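Local coordinates for putative TetR-family transcriptional regulator (Rhodococcus sp., PDB 2G3B), which probably binds regulatory DNA as a dimeric TetR-family transcription factor, repressing transcription in the manner of its relatives, at residues Asp60-Tyr65 with Leu85-Asp90; Thr81-Gly86 with Ser127-Ala132; Asn56-Arg61 with Ser98-Glu103; Ala15-Gly20 with Val94-Leu99. All coordinates share one frame; numbering follows the deposited sequence.

Interaction 1 (Asp60-Tyr65 with Leu85-Asp90); sequences DRARAY and LGEIQD
The ring of Y65 and the side-chain amide of Q89 stand almost perpendicular, their planes 83° apart. Q89 NE2 approaches the ring obliquely, 3.9 Å from Y65 CD2, in van der Waals contact. The amide is pinned by its own segment: Q89 NE2 donates an almost straight bond (N-H...O angle 176°) of 2.9 Å to G86 O, which lies practically in the amide plane. Glutamine suits the place because the same amide can donate through NE2 and accept from R91 through OE1. A third flat group, the R63 guanidinium, has D60 OD1 at its edge and in its plane, 2.6 Å from R63 NH2 in a salt bridge that reaches the carboxylate from above its plane. Y65 CB packs 3.9 Å from G86 O. Glycine suits the 5.4 Å approach of the CA atoms of Y65 and G86, since Y65 O blocks the direction a side chain would take. A62 CB lies 4.2 Å from E87 OE1. A water gives one hydrogen to A62 O and, more weakly, one to G86 O. Segment 85-90 thus meets helix 47-66 through one water and van der Waals contacts, while the Y65 hydroxyl turns to E93 and E87 to R66 and a glycerol.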
# COMPACT_ATOMS: atom_id res chain seq x y z
N ASP A 60 -9.41 -6.37 -14.47
CA ASP A 60 -9.59 -6.41 -15.92
C ASP A 60 -9.31 -5.09 -16.61
O ASP A 60 -8.66 -5.07 -17.63
CB ASP A 60 -11.00 -6.88 -16.31
CG ASP A 60 -11.22 -8.36 -16.00
OD1 ASP A 60 -10.24 -9.09 -15.71
OD2 ASP A 60 -12.37 -8.80 -16.02
N ARG A 61 -9.81 -3.99 -16.04
CA ARG A 61 -9.51 -2.66 -16.55
C ARG A 61 -8.00 -2.32 -16.50
O ARG A 61 -7.45 -1.76 -17.48
CB ARG A 61 -10.32 -1.61 -15.78
CG ARG A 61 -10.69 -0.38 -16.59
CD ARG A 61 -11.95 0.34 -16.05
NE ARG A 61 -11.74 0.82 -14.68
CZ ARG A 61 -12.57 1.65 -14.07
NH1 ARG A 61 -13.68 2.05 -14.72
NH2 ARG A 61 -12.30 2.05 -12.82
N ALA A 62 -7.35 -2.64 -15.37
CA ALA A 62 -5.91 -2.38 -15.16
C ALA A 62 -5.10 -3.21 -16.15
O ALA A 62 -4.16 -2.72 -16.75
CB ALA A 62 -5.51 -2.76 -13.74
N ARG A 63 -5.47 -4.48 -16.30
CA ARG A 63 -4.86 -5.34 -17.31
C ARG A 63 -4.82 -4.77 -18.72
O ARG A 63 -3.79 -4.88 -19.38
CB ARG A 63 -5.48 -6.73 -17.32
CG ARG A 63 -4.54 -7.77 -17.96
CD ARG A 63 -4.98 -9.19 -17.73
NE ARG A 63 -6.38 -9.39 -18.08
CZ ARG A 63 -7.39 -9.47 -17.21
NH1 ARG A 63 -7.16 -9.41 -15.89
NH2 ARG A 63 -8.63 -9.62 -17.68
N ALA A 64 -5.91 -4.15 -19.17
CA ALA A 64 -5.91 -3.42 -20.45
C ALA A 64 -4.81 -2.34 -20.52
O ALA A 64 -4.20 -2.15 -21.58
CB ALA A 64 -7.28 -2.80 -20.72
N TYR A 65 -4.59 -1.60 -19.42
CA TYR A 65 -3.52 -0.59 -19.41
C TYR A 65 -2.14 -1.27 -19.26
O TYR A 65 -1.14 -0.73 -19.75
CB TYR A 65 -3.74 0.48 -18.34
CG TYR A 65 -4.94 1.40 -18.63
CD1 TYR A 65 -6.21 1.13 -18.11
CD2 TYR A 65 -4.79 2.54 -19.42
CE1 TYR A 65 -7.31 1.97 -18.37
CE2 TYR A 65 -5.89 3.39 -19.70
CZ TYR A 65 -7.14 3.09 -19.18
OH TYR A 65 -8.22 3.93 -19.47
N LEU A 85 4.63 0.07 -15.33
CA LEU A 85 4.40 1.53 -15.47
C LEU A 85 2.94 1.87 -15.78
O LEU A 85 2.47 2.95 -15.42
CB LEU A 85 5.36 2.16 -16.55
CG LEU A 85 6.67 2.81 -15.99
CD1 LEU A 85 7.51 1.71 -15.37
CD2 LEU A 85 7.48 3.50 -17.10
N GLY A 86 2.25 0.97 -16.48
CA GLY A 86 0.83 1.16 -16.83
C GLY A 86 -0.09 1.39 -15.62
O GLY A 86 -1.18 1.96 -15.78
N GLU A 87 0.36 0.97 -14.44
CA GLU A 87 -0.39 1.10 -13.16
C GLU A 87 -0.46 2.52 -12.60
O GLU A 87 -1.34 2.87 -11.76
CB GLU A 87 0.31 0.20 -12.11
CG GLU A 87 0.41 -1.28 -12.47
CD GLU A 87 -0.98 -1.98 -12.52
OE1 GLU A 87 -1.93 -1.49 -11.90
OE2 GLU A 87 -1.09 -3.02 -13.18
N ILE A 88 0.51 3.33 -13.01
CA ILE A 88 0.67 4.68 -12.48
C ILE A 88 0.79 5.67 -13.62
O ILE A 88 1.85 5.82 -14.20
CB ILE A 88 1.80 4.82 -11.42
CG1 ILE A 88 1.54 3.88 -10.22
CG2 ILE A 88 1.97 6.32 -10.98
CD1 ILE A 88 2.73 3.76 -9.25
N GLN A 89 -0.33 6.34 -13.92
CA GLN A 89 -0.50 7.23 -15.08
C GLN A 89 -1.53 8.26 -14.72
O GLN A 89 -2.47 7.95 -14.00
CB GLN A 89 -1.04 6.51 -16.36
CG GLN A 89 -0.31 5.27 -16.76
CD GLN A 89 -0.75 4.76 -18.15
OE1 GLN A 89 -0.69 5.50 -19.14
NE2 GLN A 89 -1.22 3.52 -18.21
N ASP A 90 -1.33 9.48 -15.19
CA ASP A 90 -2.29 10.58 -15.02
C ASP A 90 -3.36 10.46 -16.10
O ASP A 90 -3.42 11.30 -17.04
CB ASP A 90 -1.59 11.94 -15.21
CG ASP A 90 -0.58 12.25 -14.12
OD1 ASP A 90 -0.75 11.77 -12.98
OD2 ASP A 90 0.43 12.98 -14.42
O HOH W 1 -3.28 -0.24 -15.06

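Interaction 2 (Thr81-Gly86 with Ser127-Ala132); sequences TRSLLG and SEIADA
One methyl group, CD1 of I129, makes the side-chain meeting here by touching both S83 and L84. Its nearest neighbour is the serine hydroxyl, with S83 OG 3.3 Å from I129 CD1, a tight polar-to-methyl touch. Slightly farther off, L84 CD2 lies 3.9 Å from I129 CD1 in an ordinary apolar contact, the leucine and isoleucine side chains running at a slant to each other. With CG1 beside the backbone N and the chain bent at chi2 (-66°), CD1 is the atom of the isoleucine that reaches S83 and L84, while CG2 takes the place anti to the backbone N. On the other helix the hydroxyl of S83 swings opposite its own N (chi1 166°), which carries OG to the methyl, with CB a little farther from the same methyl. L84 starts out pointing past the contact, and it is the CD2 branch that returns to it.

Residue size matches the spacing: the CA atoms of S83 and I129 are 8.0 Å apart, a gap closed by the small serine and the longer CG1-CD1 arm of isoleucine. Both segments belong to the helical C-terminal region characteristic of TetR-family regulators. Helix 148-167 joins from another direction, M155 touching both L84 and I129 while A152 and T156 cover I129 further; I184 of helix 173-188 lies against L84. Nearby on helix 115-139, E128 forms a salt bridge with R66 of helix 47-66.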
# COMPACT_ATOMS: atom_id res chain seq x y z
N THR A 81 8.08 -3.79 -18.26
CA THR A 81 8.10 -2.34 -18.08
C THR A 81 6.71 -1.76 -18.33
O THR A 81 6.24 -0.95 -17.54
CB THR A 81 9.09 -1.66 -19.06
OG1 THR A 81 10.41 -2.12 -18.78
CG2 THR A 81 9.07 -0.13 -18.94
N ARG A 82 6.10 -2.15 -19.45
CA ARG A 82 4.77 -1.64 -19.81
C ARG A 82 3.74 -2.00 -18.73
O ARG A 82 2.87 -1.19 -18.39
CB ARG A 82 4.34 -2.21 -21.15
CG ARG A 82 2.86 -1.93 -21.50
CD ARG A 82 2.46 -2.61 -22.82
NE ARG A 82 3.46 -2.34 -23.85
CZ ARG A 82 4.26 -3.27 -24.38
NH1 ARG A 82 4.14 -4.54 -24.00
NH2 ARG A 82 5.16 -2.91 -25.29
N SER A 83 3.82 -3.23 -18.24
CA SER A 83 2.91 -3.69 -17.22
C SER A 83 3.02 -2.86 -15.94
O SER A 83 2.00 -2.31 -15.47
CB SER A 83 3.14 -5.16 -16.92
OG SER A 83 2.46 -5.46 -15.72
N LEU A 84 4.25 -2.74 -15.40
CA LEU A 84 4.47 -2.05 -14.14
C LEU A 84 4.21 -0.55 -14.25
O LEU A 84 3.54 0.01 -13.39
CB LEU A 84 5.82 -2.36 -13.52
CG LEU A 84 5.95 -3.89 -13.29
CD1 LEU A 84 7.39 -4.31 -13.12
CD2 LEU A 84 5.08 -4.37 -12.12
N LEU A 85 4.63 0.07 -15.33
CA LEU A 85 4.40 1.53 -15.47
C LEU A 85 2.94 1.87 -15.78
O LEU A 85 2.47 2.95 -15.42
CB LEU A 85 5.36 2.16 -16.55
CG LEU A 85 6.67 2.81 -15.99
CD1 LEU A 85 7.51 1.71 -15.37
CD2 LEU A 85 7.48 3.50 -17.10
N GLY A 86 2.25 0.97 -16.48
CA GLY A 86 0.83 1.16 -16.83
C GLY A 86 -0.09 1.39 -15.62
O GLY A 86 -1.18 1.96 -15.78
N SER A 127 0.36 -13.29 -10.99
CA SER A 127 0.61 -14.36 -11.95
C SER A 127 1.01 -13.86 -13.32
O SER A 127 1.83 -14.49 -13.99
CB SER A 127 -0.61 -15.30 -12.02
OG SER A 127 -0.32 -16.43 -12.78
N GLU A 128 0.47 -12.72 -13.76
CA GLU A 128 0.88 -12.16 -15.06
C GLU A 128 2.33 -11.80 -15.00
O GLU A 128 3.08 -12.04 -15.94
CB GLU A 128 0.13 -10.86 -15.39
CG GLU A 128 -1.34 -10.94 -15.35
CD GLU A 128 -2.01 -9.52 -15.59
OE1 GLU A 128 -1.29 -8.55 -15.92
OE2 GLU A 128 -3.22 -9.40 -15.42
N ILE A 129 2.74 -11.21 -13.87
CA ILE A 129 4.13 -10.81 -13.68
C ILE A 129 5.05 -12.02 -13.50
O ILE A 129 6.11 -12.10 -14.15
CB ILE A 129 4.28 -9.86 -12.48
CG1 ILE A 129 3.51 -8.54 -12.69
CG2 ILE A 129 5.77 -9.57 -12.23
CD1 ILE A 129 4.10 -7.69 -13.86
N ALA A 130 4.66 -12.97 -12.63
CA ALA A 130 5.43 -14.22 -12.48
C ALA A 130 5.61 -14.92 -13.81
O ALA A 130 6.69 -15.37 -14.14
CB ALA A 130 4.74 -15.17 -11.49
N ASP A 131 4.54 -15.06 -14.59
CA ASP A 131 4.67 -15.78 -15.85
C ASP A 131 5.66 -15.10 -16.78
O ASP A 131 6.44 -15.75 -17.46
CB ASP A 131 3.32 -15.90 -16.55
CG ASP A 131 3.41 -16.69 -17.85
OD1 ASP A 131 3.83 -17.87 -17.83
OD2 ASP A 131 3.03 -16.17 -18.90
N ALA A 132 5.60 -13.76 -16.83
CA ALA A 132 6.55 -13.00 -17.63
C ALA A 132 7.97 -13.33 -17.25
O ALA A 132 8.82 -13.59 -18.13
CB ALA A 132 6.26 -11.46 -17.52

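Interaction 3 (Asn56-Arg61 with Ser98-Glu103); sequences NYINDR and SLAWNE
I58 sets its two branches against A100 and the indole of W101, joining helix 47-66 to helix 92-110. In the all-helical TetR fold the first of these helices follows the helix-turn-helix, leading from the DNA-binding part into the C-terminal body, so the contact lies where the two parts are tied together. The isoleucine suits this place because its beta-branch offers separate arms to two neighbours. One arm runs out almost fully (chi2 159°) and puts I58 CD1 3.7 Å from A100 CB, where the alanine is small enough to accept it close to the backbone.

W101 holds CG anti to its own amide nitrogen (chi1 -170°), which brings the six-membered ring, through CE3, to I58. That broad ring system also spans to L118, T121 and T122 of helix 115-139 and to E160 of helix 148-167, and a glycerol lies about 4 Å from its side chain; although probably from the crystallisation liquor, it may mark a pocket. Farther along the same helix, E103 forms a salt bridge with R22 of the second subunit, so helix 92-110 also takes part in dimer contacts. Across the present contact the CA atoms of I58 and W101 are 7.6 Å apart. The second arm of the isoleucine meets the indole at a slant, I58 CG2 lying 4.2 Å from W101 CE3.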
# COMPACT_ATOMS: atom_id res chain seq x y z
N ASN A 56 -12.67 -7.76 -9.59
CA ASN A 56 -12.23 -8.36 -10.86
C ASN A 56 -12.35 -7.38 -12.05
O ASN A 56 -11.49 -7.38 -12.95
CB ASN A 56 -12.99 -9.65 -11.13
CG ASN A 56 -12.42 -10.82 -10.35
OD1 ASN A 56 -11.18 -10.90 -10.09
ND2 ASN A 56 -13.31 -11.70 -9.94
N TYR A 57 -13.43 -6.61 -12.07
CA TYR A 57 -13.64 -5.55 -13.07
C TYR A 57 -12.44 -4.56 -13.12
O TYR A 57 -11.90 -4.30 -14.18
CB TYR A 57 -14.94 -4.82 -12.73
CG TYR A 57 -15.31 -3.75 -13.75
CD1 TYR A 57 -15.88 -4.11 -14.95
CD2 TYR A 57 -15.02 -2.40 -13.52
CE1 TYR A 57 -16.20 -3.15 -15.91
CE2 TYR A 57 -15.33 -1.43 -14.47
CZ TYR A 57 -15.94 -1.82 -15.66
OH TYR A 57 -16.29 -0.89 -16.62
N ILE A 58 -12.05 -4.05 -11.95
CA ILE A 58 -10.92 -3.10 -11.79
C ILE A 58 -9.62 -3.77 -12.29
O ILE A 58 -8.81 -3.14 -13.04
CB ILE A 58 -10.83 -2.68 -10.29
CG1 ILE A 58 -12.06 -1.81 -9.92
CG2 ILE A 58 -9.55 -1.94 -9.99
CD1 ILE A 58 -12.32 -1.77 -8.41
N ASN A 59 -9.45 -5.03 -11.92
CA ASN A 59 -8.25 -5.79 -12.39
C ASN A 59 -8.26 -5.99 -13.92
O ASN A 59 -7.22 -5.81 -14.57
CB ASN A 59 -8.13 -7.15 -11.70
CG ASN A 59 -6.78 -7.86 -12.02
OD1 ASN A 59 -5.73 -7.25 -11.92
ND2 ASN A 59 -6.85 -9.09 -12.47
N ASP A 60 -9.41 -6.37 -14.47
CA ASP A 60 -9.59 -6.41 -15.92
C ASP A 60 -9.31 -5.09 -16.61
O ASP A 60 -8.66 -5.07 -17.63
CB ASP A 60 -11.00 -6.88 -16.31
CG ASP A 60 -11.22 -8.36 -16.00
OD1 ASP A 60 -10.24 -9.09 -15.71
OD2 ASP A 60 -12.37 -8.80 -16.02
N ARG A 61 -9.81 -3.99 -16.04
CA ARG A 61 -9.51 -2.66 -16.55
C ARG A 61 -8.00 -2.32 -16.50
O ARG A 61 -7.45 -1.76 -17.48
CB ARG A 61 -10.32 -1.61 -15.78
CG ARG A 61 -10.69 -0.38 -16.59
CD ARG A 61 -11.95 0.34 -16.05
NE ARG A 61 -11.74 0.82 -14.68
CZ ARG A 61 -12.57 1.65 -14.07
NH1 ARG A 61 -13.68 2.05 -14.72
NH2 ARG A 61 -12.30 2.05 -12.82
N SER A 98 -6.90 2.92 -9.35
CA SER A 98 -5.93 3.00 -8.28
C SER A 98 -6.53 3.42 -6.93
O SER A 98 -6.25 2.77 -5.90
CB SER A 98 -4.77 3.89 -8.75
OG SER A 98 -3.79 3.87 -7.77
N LEU A 99 -7.39 4.46 -6.93
CA LEU A 99 -8.13 4.85 -5.76
C LEU A 99 -8.99 3.72 -5.20
O LEU A 99 -8.99 3.51 -3.98
CB LEU A 99 -9.04 6.08 -6.01
CG LEU A 99 -8.32 7.38 -6.26
CD1 LEU A 99 -9.28 8.36 -7.02
CD2 LEU A 99 -7.81 7.95 -4.87
N ALA A 100 -9.75 3.04 -6.07
CA ALA A 100 -10.66 1.95 -5.67
C ALA A 100 -9.86 0.79 -5.10
O ALA A 100 -10.19 0.30 -4.03
CB ALA A 100 -11.51 1.48 -6.85
N TRP A 101 -8.74 0.44 -5.73
CA TRP A 101 -7.91 -0.64 -5.23
C TRP A 101 -7.32 -0.26 -3.87
O TRP A 101 -7.31 -1.06 -2.95
CB TRP A 101 -6.78 -0.94 -6.23
CG TRP A 101 -6.03 -2.14 -5.92
CD1 TRP A 101 -4.87 -2.24 -5.18
CD2 TRP A 101 -6.36 -3.46 -6.35
NE1 TRP A 101 -4.49 -3.56 -5.12
CE2 TRP A 101 -5.37 -4.33 -5.83
CE3 TRP A 101 -7.41 -4.01 -7.09
CZ2 TRP A 101 -5.39 -5.72 -6.06
CZ3 TRP A 101 -7.43 -5.39 -7.32
CH2 TRP A 101 -6.42 -6.22 -6.80
N ASN A 102 -6.77 0.95 -3.76
CA ASN A 102 -6.28 1.49 -2.50
C ASN A 102 -7.30 1.36 -1.35
O ASN A 102 -6.95 0.90 -0.25
CB ASN A 102 -5.94 2.98 -2.72
CG ASN A 102 -4.91 3.50 -1.73
OD1 ASN A 102 -5.24 4.28 -0.84
ND2 ASN A 102 -3.67 3.07 -1.86
N GLU A 103 -8.56 1.72 -1.64
CA GLU A 103 -9.68 1.57 -0.68
C GLU A 103 -9.95 0.13 -0.29
O GLU A 103 -10.07 -0.21 0.88
CB GLU A 103 -10.98 2.18 -1.23
CG GLU A 103 -10.98 3.71 -1.24
CD GLU A 103 -11.15 4.31 0.17
OE1 GLU A 103 -11.59 3.59 1.12
OE2 GLU A 103 -10.86 5.52 0.31

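Interaction 4 (Ala15-Gly20 with Val94-Leu99); sequences AIAQRG and VVENSL
This is a close, partly buried helix-helix crossing between the first helix, 2-23, and helix 92-110, joining the DNA-binding part of a TetR fold to its C-terminal body. A17 lies at its centre. The segment axes cross at 61° and approach to 8.4 Å, and the CA atoms of A17 and L99 come as near as 4.8 Å, a distance suited to the single methyl of alanine. That methyl faces two side chains of the other helix: A17 CB lies 3.7 Å from L99 CB and equally near E96 CG.

The glutamate is used here for its aliphatic stem. With CG opposite the backbone N (chi1 -171°) and the chain running straight on, E96 lays a CH2 against alanine and carries its carboxylate past it to R61 of helix 47-66 and T14 of helix 2-23. It thus links three helices, and its charge is probably balanced by R61, with which OE1 forms a salt bridge.

At the exposed border Q18 bends at chi2 (-57°) and brings its amide oxygen near the leucine, with Q18 OE1 4.2 Å from L99 CD1. L99 itself also packs on V109 of the second subunit, so the junction adjoins the dimer interface. A water joins the polar ends, giving one hydrogen to E96 OE2 at 2.8 Å and another to Q18 OE1 at 3.2 Å.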
# COMPACT_ATOMS: atom_id res chain seq x y z
N ALA A 15 -17.96 4.63 -7.01
CA ALA A 15 -18.40 4.69 -5.63
C ALA A 15 -17.32 4.26 -4.66
O ALA A 15 -17.00 4.94 -3.66
CB ALA A 15 -19.68 3.80 -5.46
N ILE A 16 -16.70 3.16 -4.97
CA ILE A 16 -15.59 2.74 -4.14
C ILE A 16 -14.44 3.75 -4.12
O ILE A 16 -13.97 4.09 -3.03
CB ILE A 16 -15.10 1.34 -4.49
CG1 ILE A 16 -16.27 0.34 -4.27
CG2 ILE A 16 -13.87 0.97 -3.56
CD1 ILE A 16 -16.05 -1.04 -4.96
N ALA A 17 -14.00 4.21 -5.29
CA ALA A 17 -12.92 5.18 -5.37
C ALA A 17 -13.20 6.47 -4.57
O ALA A 17 -12.28 7.02 -3.92
CB ALA A 17 -12.61 5.51 -6.85
N GLN A 18 -14.45 6.93 -4.62
CA GLN A 18 -14.80 8.26 -4.14
C GLN A 18 -15.27 8.28 -2.69
O GLN A 18 -15.03 9.28 -1.98
CB GLN A 18 -15.95 8.84 -5.02
CG GLN A 18 -15.46 9.22 -6.44
CD GLN A 18 -14.29 10.23 -6.45
OE1 GLN A 18 -13.15 9.92 -6.88
NE2 GLN A 18 -14.57 11.44 -5.97
N ARG A 19 -15.96 7.22 -2.28
CA ARG A 19 -16.71 7.20 -1.01
C ARG A 19 -16.27 6.02 -0.12
O ARG A 19 -16.67 5.90 1.04
CB ARG A 19 -18.21 7.11 -1.31
CG ARG A 19 -18.85 8.38 -1.97
CD ARG A 19 -20.40 8.20 -2.14
NE ARG A 19 -20.77 7.50 -3.39
CZ ARG A 19 -22.01 7.12 -3.74
NH1 ARG A 19 -23.08 7.37 -2.95
NH2 ARG A 19 -22.21 6.49 -4.91
N GLY A 20 -15.41 5.17 -0.68
CA GLY A 20 -14.92 3.98 -0.04
C GLY A 20 -15.99 2.90 0.02
O GLY A 20 -17.13 3.09 -0.38
N VAL A 94 -7.16 5.15 -14.88
CA VAL A 94 -6.07 4.58 -14.11
C VAL A 94 -6.07 5.14 -12.71
O VAL A 94 -5.82 4.40 -11.76
CB VAL A 94 -4.68 4.78 -14.84
CG1 VAL A 94 -3.50 4.29 -14.00
CG2 VAL A 94 -4.68 4.01 -16.20
N VAL A 95 -6.38 6.44 -12.57
CA VAL A 95 -6.39 7.06 -11.24
C VAL A 95 -7.54 6.43 -10.46
O VAL A 95 -7.41 6.06 -9.27
CB VAL A 95 -6.59 8.61 -11.34
CG1 VAL A 95 -6.98 9.22 -10.00
CG2 VAL A 95 -5.30 9.27 -11.85
N GLU A 96 -8.70 6.38 -11.10
CA GLU A 96 -9.86 5.78 -10.43
C GLU A 96 -9.61 4.33 -10.03
O GLU A 96 -9.94 3.94 -8.92
CB GLU A 96 -11.09 5.89 -11.29
CG GLU A 96 -12.32 5.46 -10.49
CD GLU A 96 -13.51 5.34 -11.34
OE1 GLU A 96 -13.61 4.34 -12.07
OE2 GLU A 96 -14.33 6.28 -11.32
N ASN A 97 -9.06 3.51 -10.92
CA ASN A 97 -8.79 2.10 -10.59
C ASN A 97 -7.91 2.04 -9.35
O ASN A 97 -8.09 1.22 -8.48
CB ASN A 97 -7.86 1.43 -11.64
CG ASN A 97 -8.62 0.82 -12.78
OD1 ASN A 97 -9.87 0.68 -12.72
ND2 ASN A 97 -7.88 0.42 -13.87
N SER A 98 -6.90 2.92 -9.35
CA SER A 98 -5.93 3.00 -8.28
C SER A 98 -6.53 3.42 -6.93
O SER A 98 -6.25 2.77 -5.90
CB SER A 98 -4.77 3.89 -8.75
OG SER A 98 -3.79 3.87 -7.77
N LEU A 99 -7.39 4.46 -6.93
CA LEU A 99 -8.13 4.85 -5.76
C LEU A 99 -8.99 3.72 -5.20
O LEU A 99 -8.99 3.51 -3.98
CB LEU A 99 -9.04 6.08 -6.01
CG LEU A 99 -8.32 7.38 -6.26
CD1 LEU A 99 -9.28 8.36 -7.02
CD2 LEU A 99 -7.81 7.95 -4.87
O HOH W 2 -13.81 8.49 -9.71

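Interactions 1 and 3 use successive parts of helix 47-66, their centres 10 Å apart, and share D60 and R61. That arginine ties both to interaction 4, by a salt bridge to E96 and a probable hydrogen bond to N97. Interactions 3 and 4 lie on helix 92-110, only 7 Å apart, and both touch the second subunit. Interaction 2 shares helix 76-86 with interaction 1 but sits 22 Å from interaction 4, across the centre of the chain. In sequence, interaction 1 is nested within the loop closed by interaction 4, whereas interactions 2 and 3 alternate. Helices 47-66 and 92-110 thus carry contacts from the DNA-binding part to the C-terminal body, consistent with coupling between the two in this family.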